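Local coordinates for protein Gp26 (Listeria phage P40, PDB 4JZ5) that probably cleaves the peptidoglycan of the Listeria cell wall, acting as the phage endolysin through its family 25 glycosyl hydrolase domain, at residues Ser51-Gln56 and Tyr79-Phe84; Thr112-Asp117 and Gly141-Lys146; Ala151-Trp156 and Pro185-Asp190; Trp170-Gly175 and Leu191-Ser196. All coordinates share one frame; numbering follows the deposited sequence. Where two conformers were deposited one is given.

Interaction 1 (Ser51-Gln56 and Tyr79-Phe84); sequences SSNGTQ and YHYALF
Parallel pairing of Asn53 with Tyr81 continues the junction of strands 46-53 and 76-81 in the barrel-like sheet of this family 25 hydrolase; the two strand axes run only 8° from parallel. A ladder of main-chain bonds sets the register. Ser51 N donates to Tyr79 O at 2.8 Å, Tyr81 N returns a bond to Ser52 O at 3.0 Å, and beyond the last paired residue Gly54 N reaches Tyr81 O at 2.9 Å. The chain then bends away at Gly54, whose positive phi of 53° suits glycine.

His80 adds a side-chain link. Its CG stands opposite the backbone N (chi1 176°), which carries the imidazole along the strand toward the Gly54 turn. There NE2 gives its hydrogen to Gly54 O at 3.2 Å. The acceptor lies almost in the ring plane, and the N-H points straight at it, yet the donor sits above the plane of the Gly54 carbonyl. The ring also meets that of Phe135. On the face that carries Tyr81, the phenol OH finds its partner in Glu120. Leu83 bears on the turn through CD1, which comes to 3.8 Å from Gly54 N.

Gly54 is therefore held at both polar atoms, so the turn is tied to segment 79-84 by two bonds, from Tyr81 O and His80 NE2, which probably limits its movement.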
loop_
_atom_site.group_PDB
_atom_site.type_symbol
_atom_site.label_atom_id
_atom_site.label_comp_id
_atom_site.label_asym_id
_atom_site.label_seq_id
_atom_site.Cartn_x
_atom_site.Cartn_y
_atom_site.Cartn_z
ATOM N N SER A 51 1.357 -5.724 5.102
ATOM C CA SER A 51 0.696 -6.691 5.957
ATOM C C SER A 51 1.327 -8.072 5.926
ATOM O O SER A 51 1.410 -8.748 6.951
ATOM C CB SER A 51 -0.766 -6.829 5.543
ATOM O OG SER A 51 -0.913 -7.272 4.203
ATOM N N SER A 52 1.741 -8.500 4.736
ATOM C CA SER A 52 1.959 -9.907 4.481
ATOM C C SER A 52 2.562 -10.095 3.096
ATOM O O SER A 52 2.384 -9.260 2.210
ATOM C CB SER A 52 0.631 -10.667 4.584
ATOM O OG SER A 52 -0.453 -9.922 4.051
ATOM N N ASN A 53 3.265 -11.210 2.947
ATOM C CA ASN A 53 3.792 -11.706 1.681
ATOM C C ASN A 53 3.090 -13.017 1.381
ATOM O O ASN A 53 3.381 -14.048 2.005
ATOM C CB ASN A 53 5.287 -12.006 1.787
ATOM C CG ASN A 53 6.155 -10.769 1.755
ATOM O OD1 ASN A 53 5.673 -9.640 1.738
ATOM N ND2 ASN A 53 7.460 -10.981 1.746
ATOM N N GLY A 54 2.157 -12.988 0.437
ATOM C CA GLY A 54 1.368 -14.172 0.144
ATOM C C GLY A 54 0.722 -14.753 1.392
ATOM O O GLY A 54 0.292 -14.027 2.281
ATOM N N THR A 55 0.657 -16.083 1.434
ATOM C CA THR A 55 0.310 -16.824 2.639
ATOM C C THR A 55 1.570 -17.263 3.384
ATOM O O THR A 55 1.494 -17.994 4.369
ATOM C CB THR A 55 -0.529 -18.063 2.310
ATOM O OG1 THR A 55 0.093 -18.784 1.246
ATOM C CG2 THR A 55 -1.941 -17.682 1.905
ATOM N N GLN A 56 2.734 -16.814 2.927
ATOM C CA GLN A 56 4.000 -17.257 3.493
ATOM C C GLN A 56 4.206 -16.696 4.894
ATOM O O GLN A 56 4.611 -17.422 5.797
ATOM C CB GLN A 56 5.148 -16.829 2.586
ATOM C CG GLN A 56 6.513 -17.278 3.055
ATOM C CD GLN A 56 7.611 -16.915 2.088
ATOM O OE1 GLN A 56 7.428 -16.114 1.169
ATOM N NE2 GLN A 56 8.776 -17.517 2.286
ATOM N N TYR A 79 -0.960 -2.800 2.985
ATOM C CA TYR A 79 -0.880 -3.388 1.659
ATOM C C TYR A 79 -0.345 -4.809 1.744
ATOM O O TYR A 79 0.594 -5.105 2.480
ATOM C CB TYR A 79 -0.037 -2.525 0.690
ATOM C CG TYR A 79 1.470 -2.595 0.863
ATOM C CD1 TYR A 79 2.224 -3.556 0.195
ATOM C CD2 TYR A 79 2.152 -1.675 1.654
ATOM C CE1 TYR A 79 3.600 -3.621 0.320
ATOM C CE2 TYR A 79 3.541 -1.737 1.792
ATOM C CZ TYR A 79 4.252 -2.708 1.111
ATOM O OH TYR A 79 5.619 -2.803 1.230
ATOM N N HIS A 80 -0.938 -5.684 0.936
ATOM C CA HIS A 80 -0.568 -7.085 0.840
ATOM C C HIS A 80 0.245 -7.333 -0.418
ATOM O O HIS A 80 -0.183 -6.949 -1.506
ATOM C CB HIS A 80 -1.835 -7.935 0.751
ATOM C CG HIS A 80 -1.552 -9.384 0.552
ATOM N ND1 HIS A 80 -1.664 -10.057 -0.646
ATOM C CD2 HIS A 80 -1.109 -10.276 1.457
ATOM C CE1 HIS A 80 -1.321 -11.325 -0.447
ATOM N NE2 HIS A 80 -0.974 -11.472 0.818
ATOM N N TYR A 81 1.405 -7.976 -0.278
ATOM C CA TYR A 81 2.237 -8.330 -1.418
ATOM C C TYR A 81 1.772 -9.677 -1.960
ATOM O O TYR A 81 1.948 -10.726 -1.324
ATOM C CB TYR A 81 3.727 -8.383 -1.031
ATOM C CG TYR A 81 4.601 -8.550 -2.248
ATOM C CD1 TYR A 81 4.832 -9.803 -2.796
ATOM C CD2 TYR A 81 5.131 -7.448 -2.899
ATOM C CE1 TYR A 81 5.607 -9.956 -3.927
ATOM C CE2 TYR A 81 5.919 -7.598 -4.036
ATOM C CZ TYR A 81 6.125 -8.850 -4.550
ATOM O OH TYR A 81 6.895 -9.000 -5.684
ATOM N N ALA A 82 1.146 -9.643 -3.127
ATOM C CA ALA A 82 0.492 -10.819 -3.685
ATOM C C ALA A 82 1.443 -11.845 -4.282
ATOM O O ALA A 82 2.369 -11.488 -5.012
ATOM C CB ALA A 82 -0.474 -10.389 -4.756
ATOM N N LEU A 83 1.154 -13.112 -4.004
ATOM C CA LEU A 83 1.887 -14.251 -4.549
ATOM C C LEU A 83 0.924 -15.375 -4.941
ATOM O O LEU A 83 1.310 -16.535 -5.021
ATOM C CB LEU A 83 2.881 -14.770 -3.514
ATOM C CG LEU A 83 4.021 -13.796 -3.215
ATOM C CD1 LEU A 83 4.810 -14.226 -1.989
ATOM C CD2 LEU A 83 4.940 -13.645 -4.411
ATOM N N PHE A 84 -0.336 -15.045 -5.220
ATOM C CA PHE A 84 -1.345 -16.094 -5.276
ATOM C C PHE A 84 -1.305 -16.950 -6.538
ATOM O O PHE A 84 -0.969 -16.491 -7.631
ATOM C CB PHE A 84 -2.765 -15.571 -4.977
ATOM C CG PHE A 84 -3.156 -14.285 -5.671
ATOM C CD1 PHE A 84 -3.381 -14.239 -7.039
ATOM C CD2 PHE A 84 -3.374 -13.139 -4.940
ATOM C CE1 PHE A 84 -3.791 -13.061 -7.651
ATOM C CE2 PHE A 84 -3.807 -11.968 -5.550
ATOM C CZ PHE A 84 -4.011 -11.926 -6.901
#

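Interaction 2 (Thr112-Asp117 and Gly141-Lys146); sequences TFLFLD and GQTGVK
Val145 and Lys146, in the link that follows helix 128-143, meet Phe113 and Leu114 of the segment that carries strand 114-117; the contact lies within a beta-alpha-beta unit that continues into strand 147-152. One direct backbone bond joins the segments: Leu114 N donates to Lys146 O at 3.0 Å.

Side-chain packing comes next. Lys146 CB sits over one face of the Phe113 ring, 3.8 Å from its centroid, in a CH-pi contact displaced toward the rim. CD of the same lysine also touches the ring, at CE2. Val145 has CG1 opposite its backbone N (chi1 177°), which places that methyl 3.9 Å from Leu114 CG, with the two side chains crossing nearly at right angles. Leu114 CD1 and Thr143 OG1 approach tip to tip at 4.0 Å, a methyl against a hydroxyl oxygen in van der Waals contact only.

Polar atoms close the helix end. Thr143 OG1 accepts from Val145 N at 3.1 Å, an ST turn, and is also bonded to Val139 O, while Gly144 leaves the helix with positive phi. Finally, one water spans the segments, giving a hydrogen to Thr112 O at 2.8 Å and accepting one from Lys146 N at 3.0 Å.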
loop_
_atom_site.group_PDB
_atom_site.type_symbol
_atom_site.label_atom_id
_atom_site.label_comp_id
_atom_site.label_asym_id
_atom_site.label_seq_id
_atom_site.Cartn_x
_atom_site.Cartn_y
_atom_site.Cartn_z
ATOM N N THR A 112 -7.334 2.578 7.764
ATOM C CA THR A 112 -8.451 3.192 7.055
ATOM C C THR A 112 -8.508 2.864 5.573
ATOM O O THR A 112 -9.401 3.325 4.881
ATOM C CB THR A 112 -8.435 4.712 7.201
ATOM O OG1 THR A 112 -7.202 5.217 6.713
ATOM C CG2 THR A 112 -8.614 5.116 8.670
ATOM N N PHE A 113 -7.568 2.073 5.070
ATOM C CA PHE A 113 -7.529 1.744 3.649
ATOM C C PHE A 113 -6.678 0.499 3.502
ATOM O O PHE A 113 -5.723 0.308 4.263
ATOM C CB PHE A 113 -6.934 2.908 2.833
ATOM C CG PHE A 113 -7.668 3.201 1.552
ATOM C CD1 PHE A 113 -7.470 2.420 0.418
ATOM C CD2 PHE A 113 -8.553 4.256 1.483
ATOM C CE1 PHE A 113 -8.147 2.704 -0.760
ATOM C CE2 PHE A 113 -9.220 4.544 0.311
ATOM C CZ PHE A 113 -9.023 3.768 -0.809
ATOM N N LEU A 114 -6.995 -0.324 2.509
ATOM C CA LEU A 114 -6.253 -1.541 2.241
ATOM C C LEU A 114 -5.872 -1.579 0.770
ATOM O O LEU A 114 -6.514 -0.943 -0.057
ATOM C CB LEU A 114 -7.105 -2.770 2.586
ATOM C CG LEU A 114 -7.660 -2.810 4.014
ATOM C CD1 LEU A 114 -8.672 -3.925 4.144
ATOM C CD2 LEU A 114 -6.560 -2.988 5.051
ATOM N N PHE A 115 -4.810 -2.323 0.447
ATOM C CA PHE A 115 -4.322 -2.398 -0.927
ATOM C C PHE A 115 -3.828 -3.782 -1.297
ATOM O O PHE A 115 -3.212 -4.483 -0.496
ATOM C CB PHE A 115 -3.142 -1.446 -1.126
ATOM C CG PHE A 115 -3.508 -0.005 -1.069
ATOM C CD1 PHE A 115 -3.941 0.644 -2.209
ATOM C CD2 PHE A 115 -3.407 0.713 0.094
ATOM C CE1 PHE A 115 -4.274 1.983 -2.186
ATOM C CE2 PHE A 115 -3.750 2.057 0.116
ATOM C CZ PHE A 115 -4.185 2.675 -1.023
ATOM N N LEU A 116 -4.088 -4.139 -2.552
ATOM C CA LEU A 116 -3.453 -5.256 -3.217
ATOM C C LEU A 116 -2.236 -4.732 -3.989
ATOM O O LEU A 116 -2.387 -3.906 -4.897
ATOM C CB LEU A 116 -4.434 -5.894 -4.195
ATOM C CG LEU A 116 -3.879 -6.976 -5.110
ATOM C CD1 LEU A 116 -3.247 -8.090 -4.309
ATOM C CD2 LEU A 116 -4.974 -7.537 -6.003
ATOM N N ASP A 117 -1.047 -5.215 -3.635
ATOM C CA ASP A 117 0.199 -4.920 -4.353
ATOM C C ASP A 117 0.470 -6.099 -5.274
ATOM O O ASP A 117 0.787 -7.213 -4.807
ATOM C CB ASP A 117 1.304 -4.741 -3.297
ATOM C CG ASP A 117 2.700 -4.588 -3.863
ATOM O OD1 ASP A 117 2.950 -4.962 -5.010
ATOM O OD2 ASP A 117 3.578 -4.109 -3.116
ATOM N N GLY A 141 -15.600 -7.365 0.762
ATOM C CA GLY A 141 -16.770 -8.026 1.303
ATOM C C GLY A 141 -16.619 -8.480 2.738
ATOM O O GLY A 141 -17.618 -8.585 3.451
ATOM N N GLN A 142 -15.393 -8.777 3.150
ATOM C CA GLN A 142 -15.131 -9.200 4.516
ATOM C C GLN A 142 -15.051 -8.041 5.495
ATOM O O GLN A 142 -15.410 -8.197 6.662
ATOM C CB GLN A 142 -13.832 -10.007 4.595
ATOM C CG GLN A 142 -13.876 -11.360 3.887
ATOM C CD GLN A 142 -14.882 -12.335 4.482
ATOM O OE1 GLN A 142 -15.782 -12.804 3.788
ATOM N NE2 GLN A 142 -14.730 -12.650 5.755
ATOM N N THR A 143 -14.590 -6.886 5.032
ATOM C CA THR A 143 -14.228 -5.799 5.929
ATOM C C THR A 143 -15.062 -4.525 5.793
ATOM O O THR A 143 -15.163 -3.769 6.745
ATOM C CB THR A 143 -12.752 -5.385 5.730
ATOM O OG1 THR A 143 -12.576 -4.788 4.437
ATOM C CG2 THR A 143 -11.811 -6.566 5.928
ATOM N N GLY A 144 -15.600 -4.250 4.613
ATOM C CA GLY A 144 -16.262 -2.973 4.377
ATOM C C GLY A 144 -15.299 -1.804 4.237
ATOM O O GLY A 144 -15.753 -0.656 4.161
ATOM N N VAL A 145 -14.001 -2.083 4.228
ATOM C CA VAL A 145 -12.979 -1.052 4.102
ATOM C C VAL A 145 -12.646 -0.925 2.626
ATOM O O VAL A 145 -12.708 -1.908 1.878
ATOM C CB VAL A 145 -11.736 -1.443 4.926
ATOM C CG1 VAL A 145 -10.601 -0.424 4.769
ATOM C CG2 VAL A 145 -12.112 -1.582 6.392
ATOM N N LYS A 146 -12.297 0.277 2.178
ATOM C CA LYS A 146 -11.904 0.456 0.786
ATOM C C LYS A 146 -10.600 -0.272 0.473
ATOM O O LYS A 146 -9.704 -0.378 1.317
ATOM C CB LYS A 146 -11.766 1.934 0.447
ATOM C CG LYS A 146 -13.089 2.679 0.497
ATOM C CD LYS A 146 -12.949 4.097 -0.007
ATOM C CE LYS A 146 -14.262 4.854 0.028
ATOM N NZ LYS A 146 -15.284 4.281 -0.892
HETATM O O HOH W 1 -11.960 2.649 3.948
#

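Interaction 3 (Ala151-Trp156 and Pro185-Asp190); sequences AGDSFW and PSIPYD
Ile187 meets both Asp153 and Trp156: both of its branches pass Asp153 OD1, and only the terminal CD1 reaches the indole. From CB, which points toward the helix, CG2 comes to 3.9 Å from Asp153 OD1. CG1 lies between the backbone N and the carbonyl carbon (chi1 60°) and passes the same oxygen at 3.8 Å. The extended second torsion (180°) carries CD1 away from the carboxylate and over the indole. That methyl stands over one face of Trp156, 3.6 Å from the centroid of the five-membered ring and 21° off its normal. It is shifted toward the rim, with CD1 of Trp156 its closest atom at 3.4 Å. The indole nitrogen is engaged elsewhere, with Asp162.

Next to this apolar contact, the Asp153 carboxylate takes two bonds from Ser186 in the conformer given; a second was deposited, so the lengths deserve caution. Ser186 OG donates to Asp153 OD1 at 2.6 Å, on the lone pair facing the other oxygen. Ser186 N donates to Asp153 OD2 at 2.6 Å, arriving from above the carboxylate plane. Arg173 forms a salt bridge with Asp153 OD2, and Lys157 NZ bonds Ser186 OG. Asp153 directly follows the N-cap Gly152, so the contact joins the loop before strand 191-195 to the first turn of helix 153-158, a strand-to-helix junction of the barrel.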
loop_
_atom_site.group_PDB
_atom_site.type_symbol
_atom_site.label_atom_id
_atom_site.label_comp_id
_atom_site.label_asym_id
_atom_site.label_seq_id
_atom_site.Cartn_x
_atom_site.Cartn_y
_atom_site.Cartn_z
ATOM N N ALA A 151 0.632 -1.170 -8.588
ATOM C CA ALA A 151 1.661 -1.782 -9.421
ATOM C C ALA A 151 2.471 -0.660 -10.063
ATOM O O ALA A 151 2.082 0.519 -10.044
ATOM C CB ALA A 151 1.054 -2.680 -10.486
ATOM N N GLY A 152 3.628 -1.003 -10.616
ATOM C CA GLY A 152 4.348 -0.075 -11.458
ATOM C C GLY A 152 3.597 0.207 -12.753
ATOM O O GLY A 152 2.822 -0.620 -13.237
ATOM N N ASP A 153 3.852 1.399 -13.276
ATOM C CA ASP A 153 3.309 1.909 -14.528
ATOM C C ASP A 153 3.252 0.849 -15.640
ATOM O O ASP A 153 2.180 0.503 -16.128
ATOM C CB ASP A 153 4.187 3.097 -14.938
ATOM C CG ASP A 153 3.629 3.895 -16.100
ATOM O OD1 ASP A 153 2.568 3.549 -16.659
ATOM O OD2 ASP A 153 4.281 4.895 -16.463
ATOM N N SER A 154 4.414 0.340 -16.028
ATOM C CA SER A 154 4.542 -0.606 -17.127
ATOM C C SER A 154 3.802 -1.917 -16.852
ATOM O O SER A 154 3.091 -2.422 -17.719
ATOM C CB SER A 154 6.010 -0.899 -17.401
ATOM O OG SER A 154 6.141 -1.848 -18.443
ATOM N N PHE A 155 3.990 -2.476 -15.665
ATOM C CA PHE A 155 3.310 -3.712 -15.307
ATOM C C PHE A 155 1.796 -3.518 -15.388
ATOM O O PHE A 155 1.064 -4.376 -15.901
ATOM C CB PHE A 155 3.705 -4.143 -13.899
ATOM C CG PHE A 155 3.135 -5.466 -13.501
ATOM C CD1 PHE A 155 1.836 -5.562 -13.045
ATOM C CD2 PHE A 155 3.890 -6.619 -13.617
ATOM C CE1 PHE A 155 1.306 -6.788 -12.699
ATOM C CE2 PHE A 155 3.359 -7.858 -13.267
ATOM C CZ PHE A 155 2.064 -7.932 -12.802
ATOM N N TRP A 156 1.318 -2.392 -14.875
ATOM C CA TRP A 156 -0.108 -2.088 -14.857
ATOM C C TRP A 156 -0.670 -2.114 -16.275
ATOM O O TRP A 156 -1.691 -2.753 -16.547
ATOM C CB TRP A 156 -0.301 -0.710 -14.217
ATOM C CG TRP A 156 -1.714 -0.273 -13.963
ATOM C CD1 TRP A 156 -2.675 -0.020 -14.895
ATOM C CD2 TRP A 156 -2.303 0.006 -12.693
ATOM N NE1 TRP A 156 -3.842 0.371 -14.280
ATOM C CE2 TRP A 156 -3.633 0.407 -12.926
ATOM C CE3 TRP A 156 -1.836 -0.048 -11.376
ATOM C CZ2 TRP A 156 -4.505 0.734 -11.886
ATOM C CZ3 TRP A 156 -2.706 0.291 -10.352
ATOM C CH2 TRP A 156 -4.020 0.673 -10.613
ATOM N N PRO A 185 3.932 8.781 -13.782
ATOM C CA PRO A 185 3.382 7.615 -14.468
ATOM C C PRO A 185 2.835 7.982 -15.839
ATOM O O PRO A 185 2.379 9.098 -16.061
ATOM C CB PRO A 185 2.267 7.152 -13.526
ATOM C CG PRO A 185 2.690 7.644 -12.197
ATOM C CD PRO A 185 3.326 8.972 -12.460
ATOM N N SER A 186 2.865 7.024 -16.750
ATOM C CA SER A 186 2.329 7.230 -18.083
ATOM C C SER A 186 0.816 7.041 -18.133
ATOM O O SER A 186 0.211 7.210 -19.188
ATOM C CB SER A 186 2.992 6.264 -19.052
ATOM O OG SER A 186 2.542 4.942 -18.830
ATOM N N ILE A 187 0.227 6.668 -17.000
ATOM C CA ILE A 187 -1.204 6.448 -16.875
ATOM C C ILE A 187 -1.729 7.292 -15.727
ATOM O O ILE A 187 -0.963 7.723 -14.878
ATOM C CB ILE A 187 -1.538 4.951 -16.615
ATOM C CG1 ILE A 187 -0.890 4.460 -15.316
ATOM C CG2 ILE A 187 -1.103 4.099 -17.799
ATOM C CD1 ILE A 187 -1.181 3.006 -15.002
ATOM N N PRO A 188 -3.036 7.533 -15.686
ATOM C CA PRO A 188 -3.577 8.298 -14.559
ATOM C C PRO A 188 -3.355 7.588 -13.235
ATOM O O PRO A 188 -3.371 6.350 -13.162
ATOM C CB PRO A 188 -5.070 8.368 -14.862
ATOM C CG PRO A 188 -5.160 8.185 -16.336
ATOM C CD PRO A 188 -4.051 7.267 -16.714
ATOM N N TYR A 189 -3.149 8.372 -12.189
ATOM C CA TYR A 189 -2.949 7.817 -10.862
ATOM C C TYR A 189 -3.737 8.611 -9.839
ATOM O O TYR A 189 -4.065 9.780 -10.048
ATOM C CB TYR A 189 -1.464 7.841 -10.481
ATOM C CG TYR A 189 -0.905 9.243 -10.273
ATOM C CD1 TYR A 189 -1.048 9.900 -9.063
ATOM C CD2 TYR A 189 -0.236 9.903 -11.293
ATOM C CE1 TYR A 189 -0.560 11.171 -8.869
ATOM C CE2 TYR A 189 0.257 11.185 -11.110
ATOM C CZ TYR A 189 0.105 11.805 -9.893
ATOM O OH TYR A 189 0.591 13.080 -9.704
ATOM N N ASP A 190 -4.029 7.962 -8.716
ATOM C CA ASP A 190 -4.524 8.645 -7.529
ATOM C C ASP A 190 -3.375 8.899 -6.538
ATOM O O ASP A 190 -3.227 10.014 -6.020
ATOM C CB ASP A 190 -5.629 7.832 -6.858
ATOM C CG ASP A 190 -6.851 7.661 -7.733
ATOM O OD1 ASP A 190 -7.215 8.630 -8.424
ATOM O OD2 ASP A 190 -7.412 6.547 -7.742
#

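Interaction 4 (Trp170-Gly175 and Leu191-Ser196); sequences WVARYG and LWQYTS
Gln193 OE1 is gripped by two phenols, Tyr174 OH and Tyr150 OH. Tyr174 OH donates to Gln193 OE1 at 2.6 Å, from well above the carbonyl plane (49° out). The glutamine extends fully to its amide, and NE2 at the other corner bonds Asp27, fixing the amide's rotation. A second carbonyl, Arg173 O, is met in its plane, on a lone pair, by Trp192 NE1 at 3.0 Å; Trp192 springs from the opposite face of the sheet to Gln193.

Strands 169-172 and 191-195 pair in parallel within the barrel sheet, their axes 22° apart. Val171 bonds strand 191-195 through both main-chain polar atoms: its N reaches Leu191 O at 2.9 Å and its O accepts from Gln193 N at 2.9 Å. Arg173 N continues the ladder to Gln193 O.

On the face that carries Gln193, Trp170 and Leu191 lie side by side. Leu191 CD2 stands 3.5 Å from the centroid of the five-membered ring of Trp170, only 9° off the normal, while the indole NE1 bonds Asn210.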
loop_
_atom_site.group_PDB
_atom_site.type_symbol
_atom_site.label_atom_id
_atom_site.label_comp_id
_atom_site.label_asym_id
_atom_site.label_seq_id
_atom_site.Cartn_x
_atom_site.Cartn_y
_atom_site.Cartn_z
ATOM N N TRP A 170 -2.897 3.221 -7.236
ATOM C CA TRP A 170 -1.602 3.502 -6.636
ATOM C C TRP A 170 -0.550 3.016 -7.634
ATOM O O TRP A 170 -0.370 1.811 -7.833
ATOM C CB TRP A 170 -1.522 2.794 -5.288
ATOM C CG TRP A 170 -0.296 3.079 -4.488
ATOM C CD1 TRP A 170 0.676 4.007 -4.739
ATOM C CD2 TRP A 170 0.087 2.411 -3.289
ATOM N NE1 TRP A 170 1.627 3.957 -3.762
ATOM C CE2 TRP A 170 1.296 2.981 -2.860
ATOM C CE3 TRP A 170 -0.473 1.373 -2.536
ATOM C CZ2 TRP A 170 1.958 2.542 -1.723
ATOM C CZ3 TRP A 170 0.179 0.948 -1.403
ATOM C CH2 TRP A 170 1.390 1.520 -1.012
ATOM N N VAL A 171 0.097 3.962 -8.305
ATOM C CA VAL A 171 0.960 3.651 -9.439
ATOM C C VAL A 171 2.387 4.106 -9.171
ATOM O O VAL A 171 2.614 5.246 -8.763
ATOM C CB VAL A 171 0.448 4.318 -10.728
ATOM C CG1 VAL A 171 1.267 3.858 -11.924
ATOM C CG2 VAL A 171 -1.033 4.008 -10.950
ATOM N N ALA A 172 3.338 3.205 -9.402
ATOM C CA ALA A 172 4.750 3.517 -9.217
ATOM C C ALA A 172 5.427 3.906 -10.518
ATOM O O ALA A 172 5.253 3.252 -11.551
ATOM C CB ALA A 172 5.469 2.340 -8.597
ATOM N N ARG A 173 6.227 4.961 -10.437
ATOM C CA ARG A 173 7.125 5.347 -11.525
ATOM C C ARG A 173 8.213 6.204 -10.917
ATOM O O ARG A 173 7.915 7.261 -10.362
ATOM C CB ARG A 173 6.396 6.121 -12.618
ATOM C CG ARG A 173 7.285 6.482 -13.818
ATOM C CD ARG A 173 7.785 5.238 -14.541
ATOM N NE ARG A 173 8.664 5.565 -15.662
ATOM C CZ ARG A 173 8.253 5.895 -16.886
ATOM N NH1 ARG A 173 6.965 5.949 -17.189
ATOM N NH2 ARG A 173 9.146 6.181 -17.823
ATOM N N TYR A 174 9.460 5.752 -11.000
ATOM C CA TYR A 174 10.541 6.358 -10.222
ATOM C C TYR A 174 11.466 7.279 -11.005
ATOM O O TYR A 174 12.165 8.082 -10.391
ATOM C CB TYR A 174 11.419 5.283 -9.591
ATOM C CG TYR A 174 10.731 4.307 -8.673
ATOM C CD1 TYR A 174 9.512 4.595 -8.066
ATOM C CD2 TYR A 174 11.314 3.079 -8.400
ATOM C CE1 TYR A 174 8.911 3.685 -7.220
ATOM C CE2 TYR A 174 10.719 2.180 -7.552
ATOM C CZ TYR A 174 9.515 2.478 -6.975
ATOM O OH TYR A 174 8.959 1.537 -6.131
ATOM N N GLY A 175 11.515 7.167 -12.327
ATOM C CA GLY A 175 12.472 7.964 -13.073
ATOM C C GLY A 175 13.896 7.699 -12.615
ATOM O O GLY A 175 14.307 6.545 -12.518
ATOM N N LEU A 191 -2.589 7.865 -6.282
ATOM C CA LEU A 191 -1.397 7.969 -5.442
ATOM C C LEU A 191 -0.201 7.547 -6.298
ATOM O O LEU A 191 -0.249 6.504 -6.935
ATOM C CB LEU A 191 -1.552 7.044 -4.240
ATOM C CG LEU A 191 -0.457 7.070 -3.169
ATOM C CD1 LEU A 191 -0.335 8.432 -2.503
ATOM C CD2 LEU A 191 -0.724 5.994 -2.116
ATOM N N TRP A 192 0.850 8.371 -6.337
ATOM C CA TRP A 192 2.033 8.136 -7.172
ATOM C C TRP A 192 3.215 7.821 -6.275
ATOM O O TRP A 192 3.614 8.650 -5.459
ATOM C CB TRP A 192 2.309 9.385 -7.999
ATOM C CG TRP A 192 3.628 9.478 -8.719
ATOM C CD1 TRP A 192 4.421 8.477 -9.192
ATOM C CD2 TRP A 192 4.273 10.696 -9.056
ATOM N NE1 TRP A 192 5.548 9.014 -9.799
ATOM C CE2 TRP A 192 5.471 10.380 -9.730
ATOM C CE3 TRP A 192 3.958 12.034 -8.838
ATOM C CZ2 TRP A 192 6.356 11.362 -10.181
ATOM C CZ3 TRP A 192 4.831 13.005 -9.290
ATOM C CH2 TRP A 192 6.013 12.662 -9.957
ATOM N N GLN A 193 3.736 6.610 -6.409
ATOM C CA GLN A 193 4.983 6.233 -5.737
ATOM C C GLN A 193 6.138 6.667 -6.624
ATOM O O GLN A 193 6.372 6.082 -7.677
ATOM C CB GLN A 193 5.025 4.747 -5.467
ATOM C CG GLN A 193 6.090 4.348 -4.472
ATOM C CD GLN A 193 6.153 2.856 -4.359
ATOM O OE1 GLN A 193 6.528 2.171 -5.309
ATOM N NE2 GLN A 193 5.717 2.323 -3.231
ATOM N N TYR A 194 6.814 7.738 -6.212
ATOM C CA TYR A 194 7.740 8.424 -7.099
ATOM C C TYR A 194 9.210 8.084 -6.876
ATOM O O TYR A 194 10.057 8.425 -7.697
ATOM C CB TYR A 194 7.521 9.934 -7.053
ATOM C CG TYR A 194 7.725 10.607 -5.715
ATOM C CD1 TYR A 194 8.996 10.919 -5.262
ATOM C CD2 TYR A 194 6.640 10.976 -4.926
ATOM C CE1 TYR A 194 9.179 11.552 -4.066
ATOM C CE2 TYR A 194 6.823 11.624 -3.726
ATOM C CZ TYR A 194 8.092 11.923 -3.303
ATOM O OH TYR A 194 8.250 12.577 -2.102
ATOM N N THR A 195 9.523 7.407 -5.778
ATOM C CA THR A 195 10.881 6.955 -5.528
ATOM C C THR A 195 10.870 5.812 -4.529
ATOM O O THR A 195 9.940 5.707 -3.713
ATOM C CB THR A 195 11.773 8.114 -4.989
ATOM O OG1 THR A 195 13.142 7.713 -4.933
ATOM C CG2 THR A 195 11.338 8.571 -3.611
ATOM N N SER A 196 11.902 4.977 -4.605
ATOM C CA SER A 196 12.171 3.959 -3.600
ATOM C C SER A 196 13.358 4.362 -2.727
ATOM O O SER A 196 13.761 3.595 -1.845
ATOM C CB SER A 196 12.463 2.613 -4.261
ATOM O OG SER A 196 13.714 2.608 -4.947
HETATM O O HOH W 2 9.358 9.866 -10.091
#

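In the fold
From the N terminus, interaction 1 closes first, around helix 62-72, joining strand 46-53 to strand 76-81. Interaction 2 follows in series, around helix 128-143, and abuts it, because strand 114-117 pairs with strand 76-81: His80 N and O bond to Phe115 O and Asp117 N. Interaction 3 closes the span from strand 147-152 and helix 153-158 to the loop before strand 191-195; interaction 4 closes the helix-free, strand-free loop between strands 169-172 and 191-195. These two cross, their centres 8 Å apart, and Asp153 N bonds Ala172 O. Interactions 2 and 4 sit on opposite sides of the chain's centre, yet Phe115 meets Trp170 edge-to-face. All four follow one curving sheet.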